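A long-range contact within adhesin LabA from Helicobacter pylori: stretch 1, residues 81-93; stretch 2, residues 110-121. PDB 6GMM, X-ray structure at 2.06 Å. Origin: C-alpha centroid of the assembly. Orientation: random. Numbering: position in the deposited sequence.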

ATOM      1  N   SER A  81       1.931   2.160 -33.031  1.00 33.73           N
ATOM      2  CA  SER A  81       1.765   2.723 -34.370  1.00 34.01           C
ATOM      3  C   SER A  81       2.580   4.024 -34.479  1.00 37.23           C
ATOM      4  O   SER A  81       2.362   4.938 -33.671  1.00 36.73           O
ATOM      5  CB  SER A  81       0.288   2.972 -34.650  1.00 38.03           C
ATOM      6  OG  SER A  81       0.075   2.854 -36.043  1.00 48.06           O
ATOM      7  N   PRO A  82       3.611   4.053 -35.368  1.00 31.94           N
ATOM      8  CA  PRO A  82       4.535   5.197 -35.426  1.00 30.51           C
ATOM      9  C   PRO A  82       3.918   6.561 -35.175  1.00 33.06           C
ATOM     10  O   PRO A  82       3.009   7.004 -35.868  1.00 34.30           O
ATOM     11  CB  PRO A  82       5.171   5.084 -36.812  1.00 32.75           C
ATOM     12  CG  PRO A  82       4.590   3.813 -37.423  1.00 38.78           C
ATOM     13  CD  PRO A  82       4.039   3.010 -36.309  1.00 34.12           C
ATOM     14  N   CYS A  83       4.437   7.218 -34.154  1.00 28.60           N
ATOM     15  CA  CYS A  83       3.957   8.522 -33.705  1.00 28.00           C
ATOM     16  C   CYS A  83       4.225   9.626 -34.710  1.00 26.76           C
ATOM     17  O   CYS A  83       5.173   9.526 -35.498  1.00 24.38           O
ATOM     18  CB  CYS A  83       4.536   8.858 -32.333  1.00 28.12           C
ATOM     19  SG  CYS A  83       6.349   8.901 -32.294  1.00 32.27           S
ATOM     20  N   GLY A  84       3.399  10.670 -34.633  1.00 23.34           N
ATOM     21  CA  GLY A  84       3.503  11.872 -35.444  1.00 23.76           C
ATOM     22  C   GLY A  84       2.306  12.804 -35.324  1.00 27.13           C
ATOM     23  O   GLY A  84       1.349  12.472 -34.616  1.00 25.87           O
ATOM     24  N   PRO A  85       2.309  13.975 -36.025  1.00 24.95           N
ATOM     25  CA  PRO A  85       1.181  14.913 -35.902  1.00 26.19           C
ATOM     26  C   PRO A  85       0.002  14.735 -36.867  1.00 32.29           C
ATOM     27  O   PRO A  85      -1.034  15.369 -36.653  1.00 35.07           O
ATOM     28  CB  PRO A  85       1.842  16.257 -36.170  1.00 27.42           C
ATOM     29  CG  PRO A  85       2.900  15.938 -37.180  1.00 29.57           C
ATOM     30  CD  PRO A  85       3.370  14.536 -36.892  1.00 25.69           C
ATOM     31  N   GLY A  86       0.187  13.967 -37.944  1.00 28.07           N
ATOM     32  CA  GLY A  86      -0.818  13.791 -38.988  1.00 28.17           C
ATOM     33  C   GLY A  86      -0.563  14.759 -40.135  1.00 32.85           C
ATOM     34  O   GLY A  86       0.474  15.429 -40.154  1.00 30.41           O
ATOM     35  N   LYS A  87      -1.517  14.862 -41.084  1.00 32.51           N
ATOM     36  CA  LYS A  87      -1.424  15.708 -42.288  1.00 35.00           C
ATOM     37  C   LYS A  87      -0.953  17.130 -42.024  1.00 38.53           C
ATOM     38  O   LYS A  87      -0.185  17.666 -42.809  1.00 39.42           O
ATOM     39  CB  LYS A  87      -2.769  15.735 -43.043  1.00 39.91           C
ATOM     40  N   ASP A  88      -1.442  17.750 -40.945  1.00 34.18           N
ATOM     41  CA  ASP A  88      -1.097  19.121 -40.598  1.00 34.17           C
ATOM     42  C   ASP A  88       0.014  19.093 -39.572  1.00 37.11           C
ATOM     43  O   ASP A  88      -0.236  18.762 -38.422  1.00 38.55           O
ATOM     44  CB  ASP A  88      -2.344  19.857 -40.066  1.00 36.40           C
ATOM     45  CG  ASP A  88      -2.204  21.356 -39.901  1.00 42.03           C
ATOM     46  OD1 ASP A  88      -1.058  21.838 -39.800  1.00 41.81           O
ATOM     47  OD2 ASP A  88      -3.248  22.047 -39.851  1.00 43.97           O
ATOM     48  N   THR A  89       1.235  19.446 -39.980  1.00 33.88           N
ATOM     49  CA  THR A  89       2.421  19.428 -39.104  1.00 32.67           C
ATOM     50  C   THR A  89       2.449  20.565 -38.071  1.00 37.22           C
ATOM     51  O   THR A  89       3.382  20.619 -37.270  1.00 36.13           O
ATOM     52  CB  THR A  89       3.722  19.381 -39.920  1.00 37.26           C
ATOM     53  OG1 THR A  89       3.672  20.366 -40.942  1.00 35.83           O
ATOM     54  CG2 THR A  89       3.995  18.015 -40.514  1.00 34.79           C
ATOM     55  N   SER A  90       1.444  21.458 -38.076  1.00 34.43           N
ATOM     56  CA  SER A  90       1.359  22.552 -37.104  1.00 34.88           C
ATOM     57  C   SER A  90       0.496  22.145 -35.911  1.00 39.26           C
ATOM     58  O   SER A  90       0.447  22.841 -34.889  1.00 39.66           O
ATOM     59  CB  SER A  90       0.787  23.800 -37.767  1.00 41.63           C
ATOM     60  OG  SER A  90      -0.613  23.704 -37.971  1.00 53.13           O
ATOM     61  N   LYS A  91      -0.153  20.987 -36.027  1.00 33.76           N
ATOM     62  CA  LYS A  91      -1.056  20.487 -35.012  1.00 32.39           C
ATOM     63  C   LYS A  91      -0.525  19.235 -34.282  1.00 35.20           C
ATOM     64  O   LYS A  91       0.432  18.609 -34.763  1.00 34.89           O
ATOM     65  CB  LYS A  91      -2.403  20.193 -35.692  1.00 35.80           C
ATOM     66  CG  LYS A  91      -3.002  21.395 -36.409  1.00 36.58           C
ATOM     67  CD  LYS A  91      -4.516  21.324 -36.389  1.00 56.23           C
ATOM     68  CE  LYS A  91      -5.159  22.506 -37.070  1.00 64.24           C
ATOM     69  NZ  LYS A  91      -6.645  22.460 -36.953  1.00 72.40           N
ATOM     70  N   ASN A  92      -1.131  18.903 -33.094  1.00 28.50           N
ATOM     71  CA  ASN A  92      -0.875  17.692 -32.321  1.00 27.15           C
ATOM     72  C   ASN A  92       0.574  17.518 -31.828  1.00 30.79           C
ATOM     73  O   ASN A  92       1.027  16.386 -31.629  1.00 30.05           O
ATOM     74  CB  ASN A  92      -1.340  16.451 -33.132  1.00 26.28           C
ATOM     75  CG  ASN A  92      -2.795  16.555 -33.550  1.00 40.90           C
ATOM     76  OD1 ASN A  92      -3.632  17.084 -32.821  1.00 31.33           O
ATOM     77  ND2 ASN A  92      -3.133  16.119 -34.750  1.00 29.37           N
ATOM     78  N   GLY A  93       1.253  18.626 -31.547  1.00 27.77           N
ATOM     79  CA  GLY A  93       2.630  18.581 -31.056  1.00 26.50           C
ATOM     80  C   GLY A  93       3.646  18.730 -32.179  1.00 28.88           C
ATOM     81  O   GLY A  93       4.856  18.803 -31.917  1.00 28.67           O
TER
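Stretch 2, residues 110-121: TITCGTTGYEPG

Stretch 2 lies along stretch 1 in the same general direction: the nearest CA pairs are Gly 84 with Cys 113, 4.1 Å between their CA atoms, and Gly 86 with Thr 116, 3.9 Å between theirs, so residue numbers rise together across the contact. Stretch 1 has no regular helix or strand. Stretch 2 begins in extended form, its strand running through Ile 111 and Thr 112 and ending at Cys 113, with loop or turn beyond. The contact buries 625 Å², both sides summed.

Thr 110 is out of reach. Ile 111, with beta backbone angles (phi/psi -131/141), points its CA-to-CB bond toward stretch 1, and its CD1 lies 4.4 Å from Cys 83 SG, a loose apolar contact. The CA-to-CB bond of Thr 112 points away; its backbone still takes part, because water 1 donates to both Thr 112 O (3.1 Å) and Cys 83 O (3.0 Å), bridging two carbonyls that cannot bond each other directly.

Cys 113 brings its SG to 2.5 Å from Cys 83 SG. That separation is far inside van der Waals contact for two sulfurs, yet longer than the roughly 2.05 Å of an ideal disulfide. Beside the sulfurs the backbones also meet, with Cys 113 CA 3.3 Å from Cys 83 O in a CA-H...O contact.

Gly 114 N is 3.4 Å from Cys 83 O, but the angle is too poor for a hydrogen bond. The next residue makes the main backbone link. Thr 115 N donates weakly to Cys 83 O (3.3 Å, 159°), and Thr 115 OG1 makes a second weak bond to Cys 83 O, also 3.3 Å. Thr 115 O in turn accepts from Gly 86 N (3.1 Å, 157°), so the N and O of one residue engage Cys 83 and Gly 86. The close fit depends on Gly 84: an ideal CB there would fall 2.2 Å from Thr 115 N, a clash.

Thr 116 packs its CG2 3.3 Å from Gly 86 O and 3.7 Å from Thr 89 CG2. Gly 117 makes no contact, and Tyr 118 directs its CA-to-CB bond away, leaving its carbonyl to approach: Tyr 118 O is 3.3 Å from Gly 86 CA in a CA-H...O contact.

The CA-to-CB bond of Glu 119 points sideways, but the end of the side chain comes nearer, and OE2 accepts from Lys 87 N at 2.8 Å and 172°, the shortest direct hydrogen bond across the stretches, and the straightest of those from backbone N. This is a bond to backbone; the Lys 87 side chain is not modelled beyond CB. Gly 86 suits the crowding here, since an ideal CB would lie 2.5 Å from Glu 119 OE1, and its backbone angles (95/-170) by themselves call for glycine.

The CA-to-CB bond of Pro 120 points toward stretch 1. Its CD is 3.5 Å from Pro 85 O and its CG 3.4 Å from Asn 92 ND2, an amide held in place by donating to Pro 85 O (2.9 Å, 164°). Gly 121 is out of reach.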

ATOM      1  N   THR A 110      16.513   6.559 -30.023  1.00 27.66           N
ATOM      2  CA  THR A 110      16.101   7.886 -30.531  1.00 27.34           C
ATOM      3  C   THR A 110      14.922   7.690 -31.476  1.00 30.85           C
ATOM      4  O   THR A 110      14.955   6.801 -32.333  1.00 29.80           O
ATOM      5  CB  THR A 110      17.265   8.646 -31.192  1.00 30.98           C
ATOM      6  OG1 THR A 110      18.434   8.537 -30.372  1.00 36.64           O
ATOM      7  CG2 THR A 110      16.935  10.137 -31.453  1.00 23.87           C
ATOM      8  N   ILE A 111      13.877   8.488 -31.277  1.00 26.80           N
ATOM      9  CA  ILE A 111      12.662   8.416 -32.065  1.00 26.98           C
ATOM     10  C   ILE A 111      12.248   9.794 -32.573  1.00 27.84           C
ATOM     11  O   ILE A 111      12.358  10.784 -31.840  1.00 26.91           O
ATOM     12  CB  ILE A 111      11.520   7.728 -31.245  1.00 30.70           C
ATOM     13  CG1 ILE A 111      10.439   7.151 -32.174  1.00 32.48           C
ATOM     14  CG2 ILE A 111      10.901   8.674 -30.212  1.00 31.57           C
ATOM     15  CD1 ILE A 111       9.593   6.042 -31.576  1.00 42.56           C
ATOM     16  N   THR A 112      11.762   9.848 -33.817  1.00 22.12           N
ATOM     17  CA  THR A 112      11.204  11.057 -34.377  1.00 21.75           C
ATOM     18  C   THR A 112       9.714  10.802 -34.597  1.00 24.45           C
ATOM     19  O   THR A 112       9.335   9.801 -35.221  1.00 24.23           O
ATOM     20  CB  THR A 112      11.986  11.521 -35.640  1.00 30.98           C
ATOM     21  OG1 THR A 112      13.303  11.929 -35.255  1.00 32.39           O
ATOM     22  CG2 THR A 112      11.300  12.667 -36.358  1.00 24.67           C
ATOM     23  N   CYS A 113       8.876  11.683 -34.047  1.00 23.55           N
ATOM     24  CA  CYS A 113       7.419  11.629 -34.216  1.00 24.18           C
ATOM     25  C   CYS A 113       7.146  12.505 -35.404  1.00 29.76           C
ATOM     26  O   CYS A 113       6.857  13.689 -35.225  1.00 30.29           O
ATOM     27  CB  CYS A 113       6.676  12.144 -32.979  1.00 24.00           C
ATOM     28  SG  CYS A 113       6.951  11.196 -31.460  1.00 26.74           S
ATOM     29  N   GLY A 114       7.314  11.954 -36.606  1.00 28.29           N
ATOM     30  CA  GLY A 114       7.114  12.708 -37.843  1.00 28.54           C
ATOM     31  C   GLY A 114       6.153  12.093 -38.841  1.00 32.80           C
ATOM     32  O   GLY A 114       6.196  12.458 -40.023  1.00 33.94           O
ATOM     33  N   THR A 115       5.284  11.159 -38.392  1.00 27.00           N
ATOM     34  CA  THR A 115       4.311  10.504 -39.276  1.00 27.39           C
ATOM     35  C   THR A 115       3.127  11.428 -39.621  1.00 30.62           C
ATOM     36  O   THR A 115       2.437  11.925 -38.731  1.00 30.10           O
ATOM     37  CB  THR A 115       3.884   9.169 -38.691  1.00 34.30           C
ATOM     38  OG1 THR A 115       5.053   8.357 -38.630  1.00 41.80           O
ATOM     39  CG2 THR A 115       2.773   8.473 -39.513  1.00 29.71           C
ATOM     40  N   THR A 116       2.877  11.589 -40.924  1.00 28.28           N
ATOM     41  CA  THR A 116       1.839  12.438 -41.497  1.00 27.77           C
ATOM     42  C   THR A 116       0.757  11.640 -42.265  1.00 30.34           C
ATOM     43  O   THR A 116      -0.331  12.170 -42.530  1.00 29.45           O
ATOM     44  CB  THR A 116       2.521  13.466 -42.404  1.00 34.61           C
ATOM     45  OG1 THR A 116       3.424  12.766 -43.256  1.00 36.25           O
ATOM     46  CG2 THR A 116       3.294  14.533 -41.619  1.00 28.55           C
ATOM     47  N   GLY A 117       1.065  10.391 -42.613  1.00 28.43           N
ATOM     48  CA  GLY A 117       0.175   9.537 -43.396  1.00 29.65           C
ATOM     49  C   GLY A 117      -1.101   9.071 -42.722  1.00 34.42           C
ATOM     50  O   GLY A 117      -1.997   8.556 -43.396  1.00 36.80           O
ATOM     51  N   TYR A 118      -1.210   9.266 -41.396  1.00 29.54           N
ATOM     52  CA  TYR A 118      -2.345   8.853 -40.556  1.00 29.42           C
ATOM     53  C   TYR A 118      -2.704   9.937 -39.532  1.00 30.78           C
ATOM     54  O   TYR A 118      -1.822  10.677 -39.122  1.00 28.98           O
ATOM     55  CB  TYR A 118      -1.981   7.565 -39.804  1.00 28.97           C
ATOM     56  CG  TYR A 118      -1.609   6.405 -40.701  1.00 30.76           C
ATOM     57  CD1 TYR A 118      -2.590   5.652 -41.342  1.00 33.47           C
ATOM     58  CD2 TYR A 118      -0.275   6.087 -40.947  1.00 30.77           C
ATOM     59  CE1 TYR A 118      -2.255   4.576 -42.166  1.00 33.83           C
ATOM     60  CE2 TYR A 118       0.073   5.019 -41.776  1.00 31.91           C
ATOM     61  CZ  TYR A 118      -0.921   4.251 -42.360  1.00 41.15           C
ATOM     62  OH  TYR A 118      -0.591   3.169 -43.137  1.00 44.53           O
ATOM     63  N   GLU A 119      -3.980  10.014 -39.089  1.00 29.83           N
ATOM     64  CA  GLU A 119      -4.398  11.010 -38.088  1.00 29.38           C
ATOM     65  C   GLU A 119      -4.321  10.484 -36.651  1.00 33.29           C
ATOM     66  O   GLU A 119      -4.927   9.451 -36.337  1.00 31.88           O
ATOM     67  CB  GLU A 119      -5.780  11.602 -38.413  1.00 31.48           C
ATOM     68  CG  GLU A 119      -5.781  12.448 -39.686  1.00 32.75           C
ATOM     69  CD  GLU A 119      -4.644  13.454 -39.791  1.00 55.32           C
ATOM     70  OE1 GLU A 119      -4.649  14.459 -39.043  1.00 42.35           O
ATOM     71  OE2 GLU A 119      -3.716  13.202 -40.591  1.00 59.93           O
ATOM     72  N   PRO A 120      -3.560  11.159 -35.749  1.00 30.46           N
ATOM     73  CA  PRO A 120      -3.433  10.638 -34.372  1.00 29.35           C
ATOM     74  C   PRO A 120      -4.731  10.504 -33.590  1.00 33.40           C
ATOM     75  O   PRO A 120      -5.646  11.309 -33.734  1.00 34.73           O
ATOM     76  CB  PRO A 120      -2.464  11.608 -33.698  1.00 30.16           C
ATOM     77  CG  PRO A 120      -2.470  12.827 -34.520  1.00 34.31           C
ATOM     78  CD  PRO A 120      -2.787  12.406 -35.931  1.00 30.95           C
ATOM     79  N   GLY A 121      -4.802   9.456 -32.787  1.00 30.04           N
ATOM     80  CA  GLY A 121      -5.959   9.177 -31.947  1.00 30.05           C
ATOM     81  C   GLY A 121      -6.145   7.704 -31.636  1.00 32.32           C
ATOM     82  O   GLY A 121      -5.376   6.869 -32.115  1.00 30.12           O
TER
HETATM   83  O   HOH W   1       7.366   7.490 -35.686  1.00 27.44           O
HETATM   84  O   HOH W   2      -2.836  16.642 -38.248  1.00 34.01           O
HETATM   85  O   HOH W   3      -6.058  15.867 -36.315  1.00 36.21           O